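Local atomic coordinates of oligopeptide ABC transporter, periplasmic oligopeptide-binding protein, putative (PDB entry 5IPW), a protein that probably binds oligopeptides outside the cytoplasmic membrane and hands them to an ABC transporter for uptake. Residues Val50-Lys55 against Phe605-Glu610; Glu54-Phe59 against Val264-Asn269; Asn269-Ile274 against Met625-Phe630. All blocks are in the same frame, centred on the assembly; numbering follows the deposited sequence.

Contact 1 of 3, residues Val50-Lys55 against Phe605-Glu610; sequences VQPVEK and FRNVPE
In this family 5 solute-binding protein, the loop leaving strand 48-51 meets the turn after the short strand 605-606, which pairs antiparallel with strand 630-631; the side-chain amide of N607 grips the backbone of E54 and K55 there. OD1 accepts two neighbouring amides. The K55 N bond to N607 OD1 is the straighter, at 2.9 Å and 169°, and lies in the carbonyl plane; E54 N reaches the same oxygen at 3.0 Å from above that plane. On the other branch, N607 ND2 donates to K55 O over 3.0 Å, nearly along the C=O axis, and also bonds Q628 O. A chi1 of -82° sets N607 CG anti to the carbonyl carbon and beside the backbone N, which itself donates to E54 OE2 at 3.2 Å. An alanine here would probably leave the amides of E54 and K55, together with K55 O and Q628 O, without these mates and the turn at E54-K55 less firmly fixed. Next to this amide lies a salt bridge: R606 NH1 meets E54 OE1 at 3.0 Å on the syn side, with carboxylate and guanidinium planes 82° apart. R606 NH2 bonds N603 O, which steadies the far end of the guanidinium. On the apolar side of the contact, V53 CG2 rests 4.1 Å from P609 CG, the two side chains crossing at about a right angle, and V53 CB sits against N607 O. One water closes the arrangement, donating to E54 OE2 and, over 2.6 Å, to V608 O.

Contact 2 of 3, residues Glu54-Phe59 against Val264-Asn269; sequences EKVGQF and VDIEGN
The ring of F59 and the side-chain amide of N269 stand nearly perpendicular, their planes 85° apart, and meet obliquely: F59 CE2 lies 3.5 Å from N269 OD1, and F59 CZ approaches N269 CB just as closely. The other branch of the amide turns back on its own segment, where N269 ND2 donates to D265 OD2 at 2.8 Å and 174°. The carboxylate oxygen lies in the amide plane and is met on its anti side. V56 packs against this pair. Its CG1, anti to the backbone N (chi1 175°), lies 3.4 Å from D265 OD2 and 3.8 Å from N269 ND2, whereas CG2 touches I266 CG1 at 4.0 Å; both methyls reach E267 CG. The surface they meet is shaped by the type I turn D265-G268, closed by G268 N bonding D265 O. Y273 OH bonds both D265 OD2 and G57 N, so that this one hydroxyl links the two segments. No hydrogen bond runs directly between them: their direct contact is van der Waals packing, with Y273 OH as the polar link, while the D265 carboxylate, buried beside a valine methyl, finds its polar partners in N269 and Y273.

Contact 3 of 3, residues Asn269-Ile274 against Met625-Phe630; sequences NQLPYI and MPMQFF
The ring of Y273 is the centre of this contact, meeting the 625-630 loop with one edge and one face. At its edge, CE2 lies 3.2 Å from Q628 O and CD2 lies 3.3 Å from F629 O, so two backbone carbonyls sit near the ring plane beside aromatic C-H groups. The ring of F630 points its edge at a face of Y273, an edge-to-face pair with centroids 5.6 Å apart and planes at 64°; their CB atoms also touch. Y273 CG, anti to the carbonyl carbon (chi1 -70°), comes within 3.7 Å of F630 CB. L271 uses both methyls: CD2 lies over the centre of a Y273 face, 3.8 Å above the plane, and CD1 packs on M627 CE, the two side chains crossing at about a right angle. P272, preceded by a cis peptide bond, brings its CA to 3.3 Å from M627 O in a C-H...O contact, and I274 CD1 rests on F629 CB. A water bridges the backbones, accepting from I274 N and donating to M627 O and, over 2.6 Å, to F629 O. Further out, the 625-630 loop is braced from within: Q628 NE2 donates to M625 O at 2.9 Å, while Q628 N approaches that oxygen from the opposite face of its plane. Q628 OE1 in turn accepts from V53 N. The contact is thus an apolar, aromatic core whose buried carbonyls are still provided for: M627 O and F629 O by the water, and Q628 O by N607 in addition to the aromatic C-H.

How the contacts relate
Burial and chemistry change together across the three contacts. Contact 3 is fully buried and chiefly apolar, contact 1 is partly buried and held by hydrogen bonds and a salt bridge, and contact 2 lies at the surface as a small packing interface. Contacts 1 and 2 share E54 and K55 and reach neighbouring strands, 48-51 and 263-265, of one three-stranded sheet; contacts 2 and 3 share N269. Contact 3 is joined to contact 1 by backbone pairing of R606 with F630 and by packing of V50 on M627, and to contact 2 by a shared tyrosine hydroxyl. Together they fasten the loop after strand 48-51 to a C-terminal part of the chain and to the 264-274 region.

Contact 1 of 3, residues Val50-Lys55 against Phe605-Glu610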
loop_
_atom_site.group_PDB
_atom_site.type_symbol
_atom_site.label_atom_id
_atom_site.label_comp_id
_atom_site.label_asym_id
_atom_site.label_seq_id
_atom_site.Cartn_x
_atom_site.Cartn_y
_atom_site.Cartn_z
ATOM N N VAL A 50 20.221 1.679 11.496
ATOM C CA VAL A 50 18.810 1.549 11.804
ATOM C C VAL A 50 18.567 1.853 13.263
ATOM O O VAL A 50 19.219 1.294 14.127
ATOM C CB VAL A 50 18.337 0.138 11.459
ATOM C CG1 VAL A 50 16.882 -0.081 11.874
ATOM C CG2 VAL A 50 18.506 -0.072 9.971
ATOM N N GLN A 51 17.639 2.764 13.531
ATOM C CA GLN A 51 17.267 3.050 14.902
ATOM C C GLN A 51 16.074 2.184 15.291
ATOM O O GLN A 51 15.044 2.200 14.618
ATOM C CB GLN A 51 16.935 4.517 15.101
ATOM C CG GLN A 51 16.713 4.869 16.559
ATOM C CD GLN A 51 16.266 6.297 16.716
ATOM O OE1 GLN A 51 16.954 7.221 16.263
ATOM N NE2 GLN A 51 15.103 6.499 17.341
ATOM N N PRO A 52 16.217 1.420 16.375
ATOM C CA PRO A 52 15.146 0.555 16.806
ATOM C C PRO A 52 13.828 1.265 17.042
ATOM O O PRO A 52 13.807 2.415 17.459
ATOM C CB PRO A 52 15.655 0.000 18.129
ATOM C CG PRO A 52 17.127 -0.004 17.988
ATOM C CD PRO A 52 17.474 1.142 17.087
ATOM N N VAL A 53 12.737 0.551 16.791
ATOM C CA VAL A 53 11.413 1.035 17.122
ATOM C C VAL A 53 11.284 1.259 18.619
ATOM O O VAL A 53 10.612 2.185 19.045
ATOM C CB VAL A 53 10.321 0.050 16.652
ATOM C CG1 VAL A 53 8.984 0.350 17.309
ATOM C CG2 VAL A 53 10.193 0.101 15.140
ATOM N N GLU A 54 11.927 0.412 19.411
ATOM C CA GLU A 54 11.677 0.374 20.841
ATOM C C GLU A 54 12.967 0.432 21.629
ATOM O O GLU A 54 13.108 1.238 22.545
ATOM C CB GLU A 54 10.924 -0.912 21.167
ATOM C CG GLU A 54 10.271 -0.958 22.531
ATOM C CD GLU A 54 9.663 -2.318 22.815
ATOM O OE1 GLU A 54 9.693 -2.745 23.994
ATOM O OE2 GLU A 54 9.170 -2.961 21.859
ATOM N N LYS A 55 13.897 -0.449 21.297
ATOM C CA LYS A 55 15.170 -0.469 21.970
ATOM C C LYS A 55 16.165 -1.303 21.201
ATOM O O LYS A 55 15.804 -2.029 20.279
ATOM C CB LYS A 55 15.016 -1.019 23.384
ATOM C CG LYS A 55 14.478 -2.437 23.445
ATOM C CD LYS A 55 14.116 -2.841 24.870
ATOM C CE LYS A 55 15.353 -3.190 25.671
ATOM N NZ LYS A 55 15.011 -3.608 27.053
ATOM N N PHE A 605 8.612 -10.608 22.195
ATOM C CA PHE A 605 8.907 -10.290 20.814
ATOM C C PHE A 605 8.788 -8.779 20.650
ATOM O O PHE A 605 7.696 -8.213 20.768
ATOM C CB PHE A 605 7.943 -11.014 19.878
ATOM C CG PHE A 605 8.409 -11.043 18.455
ATOM C CD1 PHE A 605 8.152 -9.982 17.608
ATOM C CD2 PHE A 605 9.131 -12.128 17.974
ATOM C CE1 PHE A 605 8.593 -10.005 16.298
ATOM C CE2 PHE A 605 9.568 -12.164 16.666
ATOM C CZ PHE A 605 9.297 -11.099 15.823
ATOM N N ARG A 606 9.913 -8.134 20.365
ATOM C CA ARG A 606 10.051 -6.703 20.578
ATOM C C ARG A 606 10.393 -5.929 19.322
ATOM O O ARG A 606 10.588 -6.518 18.260
ATOM C CB ARG A 606 11.105 -6.478 21.660
ATOM C CG ARG A 606 10.602 -6.834 23.046
ATOM C CD ARG A 606 9.576 -5.810 23.495
ATOM N NE ARG A 606 8.389 -6.423 24.063
ATOM C CZ ARG A 606 7.297 -5.756 24.436
ATOM N NH1 ARG A 606 7.218 -4.437 24.299
ATOM N NH2 ARG A 606 6.270 -6.420 24.957
ATOM N N ASN A 607 10.448 -4.600 19.462
ATOM C CA ASN A 607 10.685 -3.661 18.353
ATOM C C ASN A 607 9.562 -3.695 17.317
ATOM O O ASN A 607 9.776 -3.366 16.148
ATOM C CB ASN A 607 12.062 -3.891 17.686
ATOM C CG ASN A 607 13.215 -3.220 18.438
ATOM O OD1 ASN A 607 13.021 -2.374 19.298
ATOM N ND2 ASN A 607 14.425 -3.601 18.092
ATOM N N VAL A 608 8.365 -4.082 17.756
ATOM C CA VAL A 608 7.179 -4.066 16.903
ATOM C C VAL A 608 6.374 -2.820 17.258
ATOM O O VAL A 608 6.036 -2.631 18.421
ATOM C CB VAL A 608 6.286 -5.309 17.116
ATOM C CG1 VAL A 608 5.160 -5.337 16.100
ATOM C CG2 VAL A 608 7.100 -6.596 17.000
ATOM N N PRO A 609 6.064 -1.968 16.260
ATOM C CA PRO A 609 5.321 -0.727 16.513
ATOM C C PRO A 609 3.921 -0.948 17.071
ATOM O O PRO A 609 3.194 -1.809 16.585
ATOM C CB PRO A 609 5.216 -0.067 15.129
ATOM C CG PRO A 609 6.223 -0.737 14.288
ATOM C CD PRO A 609 6.439 -2.106 14.845
ATOM N N GLU A 610 3.553 -0.143 18.059
ATOM C CA GLU A 610 2.236 -0.210 18.676
ATOM C C GLU A 610 1.152 0.102 17.655
ATOM O O GLU A 610 0.192 -0.653 17.498
ATOM C CB GLU A 610 2.161 0.780 19.837
ATOM C CG GLU A 610 1.051 0.494 20.829
ATOM C CD GLU A 610 0.969 1.521 21.951
ATOM O OE1 GLU A 610 -0.160 1.829 22.387
ATOM O OE2 GLU A 610 2.022 2.023 22.403
HETATM O O HOH W 1 7.360 -3.954 20.224
#

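Contact 2 of 3, residues Glu54-Phe59 against Val264-Asn269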
loop_
_atom_site.group_PDB
_atom_site.type_symbol
_atom_site.label_atom_id
_atom_site.label_comp_id
_atom_site.label_asym_id
_atom_site.label_seq_id
_atom_site.Cartn_x
_atom_site.Cartn_y
_atom_site.Cartn_z
ATOM N N GLU A 54 11.927 0.412 19.411
ATOM C CA GLU A 54 11.677 0.374 20.841
ATOM C C GLU A 54 12.967 0.432 21.629
ATOM O O GLU A 54 13.108 1.238 22.545
ATOM C CB GLU A 54 10.924 -0.912 21.167
ATOM C CG GLU A 54 10.271 -0.958 22.531
ATOM C CD GLU A 54 9.663 -2.318 22.815
ATOM O OE1 GLU A 54 9.693 -2.745 23.994
ATOM O OE2 GLU A 54 9.170 -2.961 21.859
ATOM N N LYS A 55 13.897 -0.449 21.297
ATOM C CA LYS A 55 15.170 -0.469 21.970
ATOM C C LYS A 55 16.165 -1.303 21.201
ATOM O O LYS A 55 15.804 -2.029 20.279
ATOM C CB LYS A 55 15.016 -1.019 23.384
ATOM C CG LYS A 55 14.478 -2.437 23.445
ATOM C CD LYS A 55 14.116 -2.841 24.870
ATOM C CE LYS A 55 15.353 -3.190 25.671
ATOM N NZ LYS A 55 15.011 -3.608 27.053
ATOM N N VAL A 56 17.425 -1.199 21.599
ATOM C CA VAL A 56 18.479 -1.970 20.976
ATOM C C VAL A 56 18.225 -3.439 21.286
ATOM O O VAL A 56 17.982 -3.800 22.430
ATOM C CB VAL A 56 19.870 -1.518 21.467
ATOM C CG1 VAL A 56 20.977 -2.414 20.914
ATOM C CG2 VAL A 56 20.123 -0.074 21.048
ATOM N N GLY A 57 18.282 -4.275 20.259
ATOM C CA GLY A 57 17.880 -5.676 20.376
ATOM C C GLY A 57 18.991 -6.643 20.729
ATOM O O GLY A 57 20.144 -6.259 20.853
ATOM N N GLN A 58 18.617 -7.910 20.891
ATOM C CA GLN A 58 19.542 -8.998 21.210
ATOM C C GLN A 58 19.478 -10.027 20.109
ATOM O O GLN A 58 18.424 -10.235 19.501
ATOM C CB GLN A 58 19.163 -9.667 22.525
ATOM C CG GLN A 58 19.306 -8.767 23.733
ATOM C CD GLN A 58 18.737 -9.393 24.991
ATOM O OE1 GLN A 58 17.528 -9.568 25.114
ATOM N NE2 GLN A 58 19.609 -9.728 25.937
ATOM N N PHE A 59 20.612 -10.665 19.854
ATOM C CA PHE A 59 20.722 -11.636 18.780
ATOM C C PHE A 59 20.162 -12.986 19.211
ATOM O O PHE A 59 20.366 -13.422 20.349
ATOM C CB PHE A 59 22.185 -11.842 18.389
ATOM C CG PHE A 59 22.750 -10.757 17.539
ATOM C CD1 PHE A 59 22.207 -10.492 16.293
ATOM C CD2 PHE A 59 23.858 -10.026 17.961
ATOM C CE1 PHE A 59 22.734 -9.495 15.492
ATOM C CE2 PHE A 59 24.391 -9.029 17.167
ATOM C CZ PHE A 59 23.832 -8.767 15.926
ATOM N N VAL A 264 23.074 -2.184 9.992
ATOM C CA VAL A 264 23.346 -2.384 11.403
ATOM C C VAL A 264 22.464 -1.501 12.280
ATOM O O VAL A 264 21.758 -0.617 11.805
ATOM C CB VAL A 264 24.823 -2.097 11.748
ATOM C CG1 VAL A 264 25.757 -2.954 10.902
ATOM C CG2 VAL A 264 25.159 -0.620 11.550
ATOM N N ASP A 265 22.508 -1.820 13.561
ATOM C CA ASP A 265 22.004 -1.022 14.675
ATOM C C ASP A 265 22.714 0.282 14.874
ATOM O O ASP A 265 23.827 0.470 14.405
ATOM C CB ASP A 265 22.340 -1.770 15.970
ATOM C CG ASP A 265 21.197 -2.450 16.534
ATOM O OD1 ASP A 265 20.133 -2.412 15.895
ATOM O OD2 ASP A 265 21.359 -3.024 17.621
ATOM N N ILE A 266 22.114 1.132 15.697
ATOM C CA ILE A 266 22.839 2.254 16.273
ATOM C C ILE A 266 24.030 1.808 17.133
ATOM O O ILE A 266 24.981 2.554 17.275
ATOM C CB ILE A 266 21.919 3.228 17.054
ATOM C CG1 ILE A 266 21.180 2.536 18.198
ATOM C CG2 ILE A 266 20.912 3.868 16.110
ATOM C CD1 ILE A 266 20.300 3.466 19.015
ATOM N N GLU A 267 23.992 0.612 17.713
ATOM C CA GLU A 267 25.162 0.063 18.424
ATOM C C GLU A 267 26.100 -0.773 17.545
ATOM O O GLU A 267 27.011 -1.419 18.055
ATOM C CB GLU A 267 24.712 -0.790 19.620
ATOM C CG GLU A 267 24.083 -0.003 20.765
ATOM C CD GLU A 267 25.103 0.794 21.569
ATOM O OE1 GLU A 267 25.945 0.174 22.245
ATOM O OE2 GLU A 267 25.062 2.047 21.523
ATOM N N GLY A 268 25.882 -0.786 16.237
ATOM C CA GLY A 268 26.737 -1.569 15.332
ATOM C C GLY A 268 26.473 -3.073 15.241
ATOM O O GLY A 268 27.276 -3.800 14.654
ATOM N N ASN A 269 25.371 -3.553 15.815
ATOM C CA ASN A 269 24.925 -4.934 15.584
ATOM C C ASN A 269 24.458 -5.143 14.134
ATOM O O ASN A 269 23.559 -4.452 13.664
ATOM C CB ASN A 269 23.773 -5.311 16.530
ATOM C CG ASN A 269 24.169 -5.257 17.994
ATOM O OD1 ASN A 269 25.136 -5.885 18.406
ATOM N ND2 ASN A 269 23.416 -4.499 18.788
#

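Contact 3 of 3, residues Asn269-Ile274 against Met625-Phe630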
loop_
_atom_site.group_PDB
_atom_site.type_symbol
_atom_site.label_atom_id
_atom_site.label_comp_id
_atom_site.label_asym_id
_atom_site.label_seq_id
_atom_site.Cartn_x
_atom_site.Cartn_y
_atom_site.Cartn_z
ATOM N N ASN A 269 25.371 -3.553 15.815
ATOM C CA ASN A 269 24.925 -4.934 15.584
ATOM C C ASN A 269 24.458 -5.143 14.134
ATOM O O ASN A 269 23.559 -4.452 13.664
ATOM C CB ASN A 269 23.773 -5.311 16.530
ATOM C CG ASN A 269 24.169 -5.257 17.994
ATOM O OD1 ASN A 269 25.136 -5.885 18.406
ATOM N ND2 ASN A 269 23.416 -4.499 18.788
ATOM N N GLN A 270 25.074 -6.100 13.442
ATOM C CA GLN A 270 24.658 -6.478 12.097
ATOM C C GLN A 270 23.300 -7.167 12.145
ATOM O O GLN A 270 23.138 -8.213 12.774
ATOM C CB GLN A 270 25.671 -7.429 11.449
ATOM C CG GLN A 270 25.246 -7.908 10.063
ATOM C CD GLN A 270 26.090 -9.049 9.522
ATOM O OE1 GLN A 270 26.556 -9.908 10.276
ATOM N NE2 GLN A 270 26.267 -9.083 8.199
ATOM N N LEU A 271 22.336 -6.587 11.455
ATOM C CA LEU A 271 20.992 -7.123 11.433
ATOM C C LEU A 271 20.916 -8.317 10.469
ATOM O O LEU A 271 21.839 -8.546 9.687
ATOM C CB LEU A 271 20.007 -6.013 11.033
ATOM C CG LEU A 271 19.960 -4.842 12.013
ATOM C CD1 LEU A 271 19.191 -3.680 11.416
ATOM C CD2 LEU A 271 19.342 -5.256 13.340
ATOM N N PRO A 272 19.827 -9.101 10.547
ATOM C CA PRO A 272 18.724 -9.008 11.518
ATOM C C PRO A 272 19.130 -9.460 12.903
ATOM O O PRO A 272 20.179 -10.041 13.069
ATOM C CB PRO A 272 17.663 -9.955 10.946
ATOM C CG PRO A 272 18.426 -10.917 10.109
ATOM C CD PRO A 272 19.582 -10.144 9.536
ATOM N N TYR A 273 18.304 -9.188 13.899
ATOM C CA TYR A 273 18.546 -9.720 15.228
ATOM C C TYR A 273 18.226 -11.213 15.260
ATOM O O TYR A 273 18.956 -12.013 15.837
ATOM C CB TYR A 273 17.647 -9.028 16.228
ATOM C CG TYR A 273 17.981 -7.580 16.521
ATOM C CD1 TYR A 273 19.210 -7.223 17.048
ATOM C CD2 TYR A 273 17.041 -6.585 16.327
ATOM C CE1 TYR A 273 19.499 -5.903 17.350
ATOM C CE2 TYR A 273 17.316 -5.273 16.632
ATOM C CZ TYR A 273 18.550 -4.939 17.131
ATOM O OH TYR A 273 18.801 -3.635 17.446
ATOM N N ILE A 274 17.130 -11.567 14.602
ATOM C CA ILE A 274 16.594 -12.918 14.617
ATOM C C ILE A 274 17.369 -13.835 13.660
ATOM O O ILE A 274 17.629 -13.473 12.513
ATOM C CB ILE A 274 15.090 -12.874 14.276
ATOM C CG1 ILE A 274 14.366 -12.048 15.346
ATOM C CG2 ILE A 274 14.512 -14.280 14.186
ATOM C CD1 ILE A 274 12.959 -11.657 14.973
ATOM N N MET A 625 9.224 -2.564 9.594
ATOM C CA MET A 625 10.664 -2.791 9.521
ATOM C C MET A 625 11.128 -4.012 10.309
ATOM O O MET A 625 11.848 -3.890 11.293
ATOM C CB MET A 625 11.441 -1.522 9.930
ATOM C CG MET A 625 12.693 -1.277 9.087
ATOM S SD MET A 625 12.351 -1.373 7.309
ATOM C CE MET A 625 13.992 -1.234 6.623
ATOM N N PRO A 626 10.730 -5.211 9.858
ATOM C CA PRO A 626 10.992 -6.445 10.615
ATOM C C PRO A 626 12.453 -6.868 10.759
ATOM O O PRO A 626 12.771 -7.701 11.613
ATOM C CB PRO A 626 10.205 -7.506 9.841
ATOM C CG PRO A 626 10.023 -6.944 8.485
ATOM C CD PRO A 626 9.884 -5.466 8.681
ATOM N N MET A 627 13.342 -6.301 9.954
ATOM C CA MET A 627 14.763 -6.604 10.097
ATOM C C MET A 627 15.286 -6.263 11.499
ATOM O O MET A 627 16.269 -6.851 11.943
ATOM C CB MET A 627 15.593 -5.908 9.004
ATOM C CG MET A 627 15.779 -4.398 9.162
ATOM S SD MET A 627 16.458 -3.597 7.674
ATOM C CE MET A 627 17.914 -2.972 8.441
ATOM N N GLN A 628 14.625 -5.330 12.191
ATOM C CA GLN A 628 15.034 -4.939 13.557
ATOM C C GLN A 628 14.102 -5.441 14.660
ATOM O O GLN A 628 14.215 -5.012 15.810
ATOM C CB GLN A 628 15.251 -3.408 13.684
ATOM C CG GLN A 628 14.099 -2.501 13.289
ATOM C CD GLN A 628 13.021 -2.381 14.341
ATOM O OE1 GLN A 628 13.275 -1.934 15.456
ATOM N NE2 GLN A 628 11.797 -2.764 13.984
ATOM N N PHE A 629 13.192 -6.348 14.321
ATOM C CA PHE A 629 12.437 -7.077 15.345
ATOM C C PHE A 629 13.414 -7.957 16.081
ATOM O O PHE A 629 14.393 -8.411 15.494
ATOM C CB PHE A 629 11.377 -7.990 14.736
ATOM C CG PHE A 629 10.231 -7.275 14.067
ATOM C CD1 PHE A 629 10.031 -5.908 14.202
ATOM C CD2 PHE A 629 9.312 -8.008 13.335
ATOM C CE1 PHE A 629 8.959 -5.282 13.583
ATOM C CE2 PHE A 629 8.225 -7.396 12.732
ATOM C CZ PHE A 629 8.055 -6.029 12.845
ATOM N N PHE A 630 13.158 -8.204 17.360
ATOM C CA PHE A 630 13.946 -9.184 18.100
ATOM C C PHE A 630 13.161 -9.938 19.158
ATOM O O PHE A 630 12.080 -9.524 19.561
ATOM C CB PHE A 630 15.188 -8.535 18.727
ATOM C CG PHE A 630 14.918 -7.730 19.982
ATOM C CD1 PHE A 630 14.427 -6.438 19.903
ATOM C CD2 PHE A 630 15.218 -8.245 21.231
ATOM C CE1 PHE A 630 14.217 -5.683 21.047
ATOM C CE2 PHE A 630 15.008 -7.496 22.379
ATOM C CZ PHE A 630 14.502 -6.213 22.286
HETATM O O HOH W 2 15.336 -9.477 13.346
#